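Local coordinates for chemotaxis protein CheX (Vibrio vulnificus, PDB 6VPW) that probably dephosphorylates the response regulator CheY, as CheX relatives do, and so helps to reset chemotactic signalling to the flagella, at residues L12-L15 with M16-K20; A68-I71 with M72-M75; V91-I94 with T95-T99; V119-G123 with K124-I128. All blocks are in the same frame, centred on the assembly; numbering follows the deposited sequence. Where two conformers were deposited one is given.

Every contact is local, joining adjacent segments of one run of chain, so none encloses a long loop and none nests with or crosses another. Contact 1 comes first, on helix 8-23, and contact 2 follows on helix 65-76; they meet where Leu19 packs on Ile71. Contact 3, on helix 85-107, touches both: Val98 reaches Leu15 and Val18 of contact 1, while Ile94 reaches Ile71 of contact 2. Beyond that helix the chain enters strand 114-123, whose Val120 packs against Val91 and Gly92 of contact 3. Contact 4 then turns the corner at 124-125 into strand 126-130, at the subunit interface, its centre about 21 Å from that of contact 1.

Contact 1. Residues L12-L15 with M16-K20; sequences LASL and MNVLK
Leu15 swings CG anti to its backbone N (chi1 174°), whereas Leu19 sets CG beside its own N and anti to the carbonyl carbon (chi1 -65°), and the two side chains meet one turn apart on helix 8-23. This is i to i+4 packing along an alpha helix: CD1 of Leu15 lies 3.8 Å from CD1 of Leu19, the two branches crossing at a slant. Leu19 CG also sits 3.5 Å from Leu15 O, so the isobutyl group rides over the carbonyl that its backbone N takes as a hydrogen-bond acceptor. The pair is buried: Leu15 continues onto Val98 of helix 85-107 and Phe141 of strand 137-142, and both leucines reach Leu27.

A second apolar pair runs along a neighbouring stripe of the helix. Leu12 and Met16 lie alongside each other and point the same way, with Leu12 CD2 3.5 Å from Met16 SD; the thioether chain leaves the backbone extended and bends only at chi3 (59°). Phe141 touches both of these side chains as well. Backbone hydrogen bonds hold the turns in step, among them Asn17 N to Ala13 O at 2.8 Å and Met16 N to Leu12 O at 3.2 Å. On the side facing helix 85-107, Val18 turns its CG2 branch back over the preceding turn, where the methyl lies 3.1 Å from Ser14 O.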
# COMPACT_ATOMS: atom_id res chain seq x y z
N LEU A 12 11.59 -6.68 11.98
CA LEU A 12 10.94 -6.96 13.29
C LEU A 12 11.62 -6.10 14.36
O LEU A 12 10.91 -5.39 15.08
CB LEU A 12 11.06 -8.46 13.58
CG LEU A 12 10.30 -9.02 14.78
CD1 LEU A 12 10.11 -10.51 14.63
CD2 LEU A 12 11.00 -8.71 16.10
N ALA A 13 12.95 -6.14 14.41
CA ALA A 13 13.74 -5.36 15.39
C ALA A 13 13.51 -3.86 15.19
O ALA A 13 13.38 -3.12 16.19
CB ALA A 13 15.21 -5.73 15.24
N SER A 14 13.40 -3.43 13.93
CA SER A 14 13.22 -1.99 13.62
C SER A 14 11.89 -1.46 14.18
O SER A 14 11.90 -0.36 14.75
CB SER A 14 13.34 -1.73 12.15
OG SER A 14 13.38 -0.34 11.90
N LEU A 15 10.78 -2.19 13.99
CA LEU A 15 9.48 -1.70 14.54
C LEU A 15 9.57 -1.64 16.07
O LEU A 15 9.11 -0.66 16.65
CB LEU A 15 8.31 -2.59 14.12
CG LEU A 15 6.96 -2.22 14.75
CD1 LEU A 15 6.53 -0.82 14.36
CD2 LEU A 15 5.88 -3.21 14.38
N MET A 16 10.14 -2.67 16.68
CA MET A 16 10.20 -2.68 18.17
C MET A 16 11.09 -1.53 18.65
O MET A 16 10.68 -0.85 19.63
CB MET A 16 10.74 -4.01 18.69
CG MET A 16 9.79 -5.15 18.43
SD MET A 16 10.44 -6.73 18.98
CE MET A 16 10.69 -6.37 20.73
N ASN A 17 12.22 -1.30 17.99
CA ASN A 17 13.15 -0.22 18.44
C ASN A 17 12.56 1.17 18.18
O ASN A 17 12.80 2.06 19.01
CB ASN A 17 14.53 -0.39 17.80
CG ASN A 17 15.19 -1.65 18.29
OD1 ASN A 17 14.83 -2.15 19.35
ND2 ASN A 17 16.14 -2.17 17.53
N VAL A 18 11.81 1.34 17.09
CA VAL A 18 11.21 2.66 16.78
C VAL A 18 10.18 2.98 17.88
O VAL A 18 10.21 4.11 18.43
CB VAL A 18 10.60 2.72 15.36
CG1 VAL A 18 9.72 3.93 15.17
CG2 VAL A 18 11.67 2.68 14.28
N LEU A 19 9.33 2.01 18.22
CA LEU A 19 8.28 2.29 19.22
C LEU A 19 8.86 2.39 20.63
O LEU A 19 8.34 3.21 21.42
CB LEU A 19 7.21 1.20 19.12
CG LEU A 19 6.44 1.20 17.80
CD1 LEU A 19 5.36 0.14 17.83
CD2 LEU A 19 5.85 2.56 17.50
N LYS A 20 9.89 1.62 20.94
CA LYS A 20 10.46 1.68 22.31
C LYS A 20 11.17 3.04 22.48
O LYS A 20 10.97 3.67 23.54
CB LYS A 20 11.37 0.48 22.55
CG LYS A 20 11.78 0.25 23.99
CD LYS A 20 12.42 -1.11 24.21
CE LYS A 20 12.80 -1.36 25.66
NZ LYS A 20 13.50 -2.66 25.84

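Contact 2. Residues A68-I71 with M72-M75; sequences ALEI and MQNM
Ala68 meets the next turn of helix 65-76 through its carbonyl: Ala68 O accepts Met72 N at 3.0 Å, and the CG of Met72 lies 3.3 Å from the same oxygen. From there the methionine folds twice, at chi2 and chi3, and leads away from this turn toward Val87 and Met90 of helix 85-107. Leu69 likewise contributes its backbone, with Leu69 O bound by Gln73 N at 2.9 Å, while its side chain packs on Arg79.

Glu70 sends CG anti to its N and then kinks at chi2 (71°), which lays the carboxylate alongside the extended Gln73 chain. The carboxylate and amide planes stand 52° apart, and the nearest approach, Glu70 OE1 to Gln73 OE1, is 4.1 Å. Both oxygens are acceptors and turn instead to NH1 of Arg79, which is hydrogen-bonded to Gln73 OE1 and in a long, weak ion pair with Glu70 OE1. Asn74, with its N bonded to Glu70 O, uses ND2 to reach Ala23 O of helix 8-23.

Ile71 puts its CG2 branch beside Met75, 3.7 Å from SD, the two side chains running side by side and pointing the same way. The Ile71 carbonyl receives Met75 N at 2.8 Å. Ile71, Met72 and Met75 thus form the apolar side of an amphipathic helix, packed on helices 8-23 and 85-107.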
# COMPACT_ATOMS: atom_id res chain seq x y z
N ALA A 68 -2.49 2.40 18.01
CA ALA A 68 -2.14 3.63 17.27
C ALA A 68 -2.39 4.86 18.17
O ALA A 68 -1.50 5.74 18.23
CB ALA A 68 -2.97 3.70 16.00
N LEU A 69 -3.55 4.93 18.83
CA LEU A 69 -3.85 6.10 19.71
C LEU A 69 -2.85 6.12 20.88
O LEU A 69 -2.42 7.23 21.25
CB LEU A 69 -5.30 6.04 20.19
CG LEU A 69 -6.37 6.25 19.11
CD1 LEU A 69 -7.77 6.10 19.70
CD2 LEU A 69 -6.23 7.61 18.45
N GLU A 70 -2.46 4.95 21.41
CA GLU A 70 -1.50 4.93 22.54
C GLU A 70 -0.14 5.44 22.07
O GLU A 70 0.46 6.26 22.78
CB GLU A 70 -1.38 3.53 23.15
CG GLU A 70 -0.73 3.51 24.52
CD GLU A 70 -1.58 4.08 25.65
OE1 GLU A 70 -2.81 4.25 25.45
OE2 GLU A 70 -1.01 4.39 26.70
N ILE A 71 0.32 4.99 20.90
CA ILE A 71 1.61 5.48 20.33
C ILE A 71 1.54 7.01 20.17
O ILE A 71 2.48 7.69 20.63
CB ILE A 71 1.92 4.75 19.00
CG1 ILE A 71 2.16 3.26 19.25
CG2 ILE A 71 3.08 5.38 18.26
CD1 ILE A 71 2.20 2.41 18.00
N MET A 72 0.45 7.51 19.57
CA MET A 72 0.24 8.97 19.32
C MET A 72 0.27 9.74 20.64
O MET A 72 0.91 10.80 20.69
CB MET A 72 -1.11 9.22 18.65
CG MET A 72 -1.13 8.88 17.18
SD MET A 72 -0.20 10.08 16.21
CE MET A 72 -1.21 11.54 16.42
N GLN A 73 -0.43 9.23 21.66
CA GLN A 73 -0.44 9.94 22.97
C GLN A 73 1.00 10.04 23.49
O GLN A 73 1.37 11.13 23.98
CB GLN A 73 -1.34 9.21 23.97
CG GLN A 73 -1.35 9.84 25.36
CD GLN A 73 -2.31 9.15 26.30
OE1 GLN A 73 -3.13 8.33 25.89
NE2 GLN A 73 -2.22 9.51 27.57
N ASN A 74 1.79 8.98 23.34
CA ASN A 74 3.18 8.96 23.88
C ASN A 74 4.07 9.90 23.06
O ASN A 74 4.82 10.68 23.68
CB ASN A 74 3.77 7.54 23.93
CG ASN A 74 3.09 6.63 24.94
OD1 ASN A 74 2.17 7.03 25.63
ND2 ASN A 74 3.56 5.39 25.03
N MET A 75 3.98 9.85 21.72
CA MET A 75 4.87 10.66 20.84
C MET A 75 4.45 12.13 20.82
O MET A 75 5.19 12.92 20.20
CB MET A 75 4.84 10.14 19.40
CG MET A 75 5.35 8.72 19.23
SD MET A 75 5.36 8.19 17.49
CE MET A 75 6.66 9.23 16.83

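Contact 3. Residues V91-I94 with T95-T99; sequences VGEI and TNMVT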
# COMPACT_ATOMS: atom_id res chain seq x y z
N VAL A 91 1.60 7.40 11.31
CA VAL A 91 1.77 6.01 10.79
C VAL A 91 2.70 6.05 9.57
O VAL A 91 3.53 5.14 9.44
CB VAL A 91 0.40 5.36 10.53
CG1 VAL A 91 0.51 4.07 9.74
CG2 VAL A 91 -0.34 5.12 11.84
N GLY A 92 2.62 7.10 8.74
CA GLY A 92 3.53 7.23 7.58
C GLY A 92 4.97 7.42 8.03
O GLY A 92 5.88 6.76 7.44
N GLU A 93 5.19 8.26 9.05
CA GLU A 93 6.57 8.53 9.55
C GLU A 93 7.10 7.26 10.22
O GLU A 93 8.28 6.93 10.00
CB GLU A 93 6.60 9.76 10.47
CG GLU A 93 5.87 9.55 11.78
CD GLU A 93 5.63 10.78 12.65
OE1 GLU A 93 5.57 11.91 12.09
OE2 GLU A 93 5.47 10.60 13.89
N ILE A 94 6.26 6.54 10.97
CA ILE A 94 6.71 5.25 11.60
C ILE A 94 7.09 4.26 10.49
O ILE A 94 8.12 3.60 10.62
CB ILE A 94 5.64 4.67 12.55
CG1 ILE A 94 5.47 5.53 13.81
CG2 ILE A 94 5.99 3.24 12.92
CD1 ILE A 94 4.40 5.03 14.74
N THR A 95 6.26 4.13 9.45
CA THR A 95 6.56 3.23 8.30
C THR A 95 7.92 3.61 7.68
O THR A 95 8.71 2.71 7.40
CB THR A 95 5.41 3.25 7.28
OG1 THR A 95 4.19 2.91 7.95
CG2 THR A 95 5.65 2.33 6.10
N ASN A 96 8.16 4.90 7.44
CA ASN A 96 9.45 5.40 6.89
C ASN A 96 10.61 5.09 7.84
O ASN A 96 11.67 4.62 7.36
CB ASN A 96 9.43 6.90 6.63
CG ASN A 96 9.03 7.28 5.22
OD1 ASN A 96 9.17 6.46 4.30
ND2 ASN A 96 8.60 8.52 5.02
N MET A 97 10.43 5.32 9.14
CA MET A 97 11.54 5.09 10.10
C MET A 97 11.85 3.60 10.20
O MET A 97 13.04 3.24 10.25
CB MET A 97 11.19 5.62 11.50
CG MET A 97 11.30 7.13 11.63
SD MET A 97 11.00 7.67 13.35
CE MET A 97 9.25 7.31 13.49
N VAL A 98 10.82 2.75 10.22
CA VAL A 98 11.07 1.29 10.35
C VAL A 98 11.79 0.80 9.09
O VAL A 98 12.78 0.04 9.21
CB VAL A 98 9.76 0.51 10.59
CG1 VAL A 98 9.96 -0.99 10.45
CG2 VAL A 98 9.18 0.85 11.96
N THR A 99 11.30 1.22 7.92
CA THR A 99 11.92 0.79 6.63
C THR A 99 13.35 1.33 6.53
O THR A 99 14.23 0.55 6.07
CB THR A 99 11.07 1.24 5.45
OG1 THR A 99 9.75 0.76 5.72
CG2 THR A 99 11.57 0.70 4.12
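Val91 O takes two hydrogen bonds from Thr95, from the backbone N at 2.9 Å and from OG1 at 2.8 Å, which reach it from opposite faces of the carbonyl plane. The hydroxyl is placed for this by a chi1 of -56°, with OG1 beside the backbone N and anti to the carbonyl carbon, so a buried polar group is satisfied within its own helix. Thr99 repeats the pattern one turn on, its OG1 2.8 Å from Thr95 O. Further i to i+4 backbone bonds are Asn96 N to Gly92 O, Met97 N to Glu93 O and Val98 N to Ile94 O.

Apolar contacts are looser and gather on Ile94. Its two branches divide the work: CG2 comes within 4.1 Å of Val98 CG2, while CG1 lies 4.2 Å from Met97 CE. The methionine chain bends back at chi3 (-69°), which carries its methyl group to 3.8 Å from Ile94 CA. Val98 turns the same CG2 branch over the Ile94 carbonyl, 3.2 Å from O. Around the helix, Leu15, Val18 and Leu19 of helix 8-23 cover the Ile94 and Val98 side, and Ile48 of strand 44-51 meets Thr95 and Thr99.

Glu93, exposed, and Asn96, partly so, fit the Glu-x-x-Asn signature of CheC-like phosphatases, and Asn96 packs on Pro118 of strand 114-123; helix 85-107 is therefore probably the helix that carries the phosphatase motif.

Contact 4. Residues V119-G123 with K124-I128; sequences VVVSG and KGHTI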
# COMPACT_ATOMS: atom_id res chain seq x y z
N VAL A 119 2.18 4.91 1.96
CA VAL A 119 0.73 5.14 1.76
C VAL A 119 0.06 4.66 3.04
O VAL A 119 0.47 3.60 3.57
CB VAL A 119 0.18 4.42 0.52
CG1 VAL A 119 -1.26 4.84 0.25
CG2 VAL A 119 1.03 4.70 -0.71
N VAL A 120 -0.88 5.45 3.56
CA VAL A 120 -1.57 5.05 4.82
C VAL A 120 -3.04 4.77 4.53
O VAL A 120 -3.71 5.64 3.91
CB VAL A 120 -1.39 6.10 5.91
CG1 VAL A 120 -2.13 5.71 7.19
CG2 VAL A 120 0.08 6.34 6.18
N VAL A 121 -3.51 3.61 4.98
CA VAL A 121 -4.91 3.17 4.79
C VAL A 121 -5.61 3.18 6.15
O VAL A 121 -4.99 2.68 7.12
CB VAL A 121 -4.99 1.76 4.16
CG1 VAL A 121 -6.40 1.20 4.23
CG2 VAL A 121 -4.46 1.77 2.74
N SER A 122 -6.83 3.72 6.18
CA SER A 122 -7.65 3.79 7.41
C SER A 122 -8.99 3.10 7.13
O SER A 122 -9.61 3.38 6.09
CB SER A 122 -7.86 5.21 7.90
OG SER A 122 -6.61 5.88 8.03
N GLY A 123 -9.41 2.26 8.06
CA GLY A 123 -10.68 1.55 7.91
C GLY A 123 -10.79 0.52 8.99
O GLY A 123 -9.85 -0.26 9.14
N LYS A 124 -11.89 0.57 9.75
CA LYS A 124 -12.05 -0.36 10.89
C LYS A 124 -12.01 -1.79 10.36
O LYS A 124 -12.78 -2.10 9.45
CB LYS A 124 -13.36 -0.07 11.61
CG LYS A 124 -13.53 -0.73 12.97
CD LYS A 124 -12.76 -0.06 14.08
CE LYS A 124 -13.21 -0.50 15.46
NZ LYS A 124 -12.54 0.28 16.53
N GLY A 125 -11.08 -2.60 10.85
CA GLY A 125 -11.02 -4.03 10.49
C GLY A 125 -10.68 -4.31 9.04
O GLY A 125 -11.08 -5.38 8.57
N HIS A 126 -9.94 -3.44 8.35
CA HIS A 126 -9.54 -3.74 6.95
C HIS A 126 -8.48 -4.85 6.92
O HIS A 126 -7.79 -5.07 7.97
CB HIS A 126 -9.02 -2.49 6.23
CG HIS A 126 -7.70 -2.01 6.72
ND1 HIS A 126 -7.57 -0.97 7.60
CD2 HIS A 126 -6.43 -2.40 6.42
CE1 HIS A 126 -6.28 -0.75 7.85
NE2 HIS A 126 -5.57 -1.62 7.15
N THR A 127 -8.32 -5.53 5.78
CA THR A 127 -7.30 -6.60 5.64
C THR A 127 -6.29 -6.22 4.56
O THR A 127 -6.65 -5.47 3.64
CB THR A 127 -7.93 -7.96 5.31
OG1 THR A 127 -8.63 -7.82 4.08
CG2 THR A 127 -8.90 -8.45 6.35
N ILE A 128 -5.08 -6.78 4.65
CA ILE A 128 -3.98 -6.50 3.69
C ILE A 128 -3.52 -7.82 3.06
O ILE A 128 -3.45 -8.84 3.78
CB ILE A 128 -2.83 -5.77 4.41
CG1 ILE A 128 -3.31 -4.40 4.89
CG2 ILE A 128 -1.59 -5.67 3.52
CD1 ILE A 128 -2.21 -3.51 5.41
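The imidazole of His126 has CG1 of Val121 over one face, 4.0 Å from the ring centroid and only 4° off the normal, a CH-pi contact, and Gly123 O at its edge. Val121 precedes, and His126 ends, a type II beta turn, Gly123 to His126, that takes the chain from strand 114-123 into strand 126-130. The chain turns a corner at 124-125, and the short strand axes, 144° apart in direction, come no closer than 8.0 Å, so the two strands do not pair with each other.

Gly123 O is gripped twice. His126 ND1 donates to it at 2.8 Å, in the carbonyl plane and on a lone pair, though the oxygen lies slightly out of the ring plane. The second bond, from His126 N at 3.3 Å, closes the turn and comes from above the carbonyl plane, off its lone pairs. A chi1 of 70° sets CG between the backbone N and the carbonyl carbon, which brings ND1 back to Gly123 O. Gly125 takes the positive phi of the third turn position and hydrogen-bonds through N to Asp43 OD1.

Both strands continue the sheet into the second subunit: Val119 to Ser122, Thr127 and Ile128 pair antiparallel with a strand of that chain, and Val121 packs on Val121 of the second subunit. Such a sheet shared between subunits is consistent with the dimer known for CheX relatives. With ND1 as donor, a neutral ring would probably accept at NE2, the atom hydrogen-bonded to Ser45 OG.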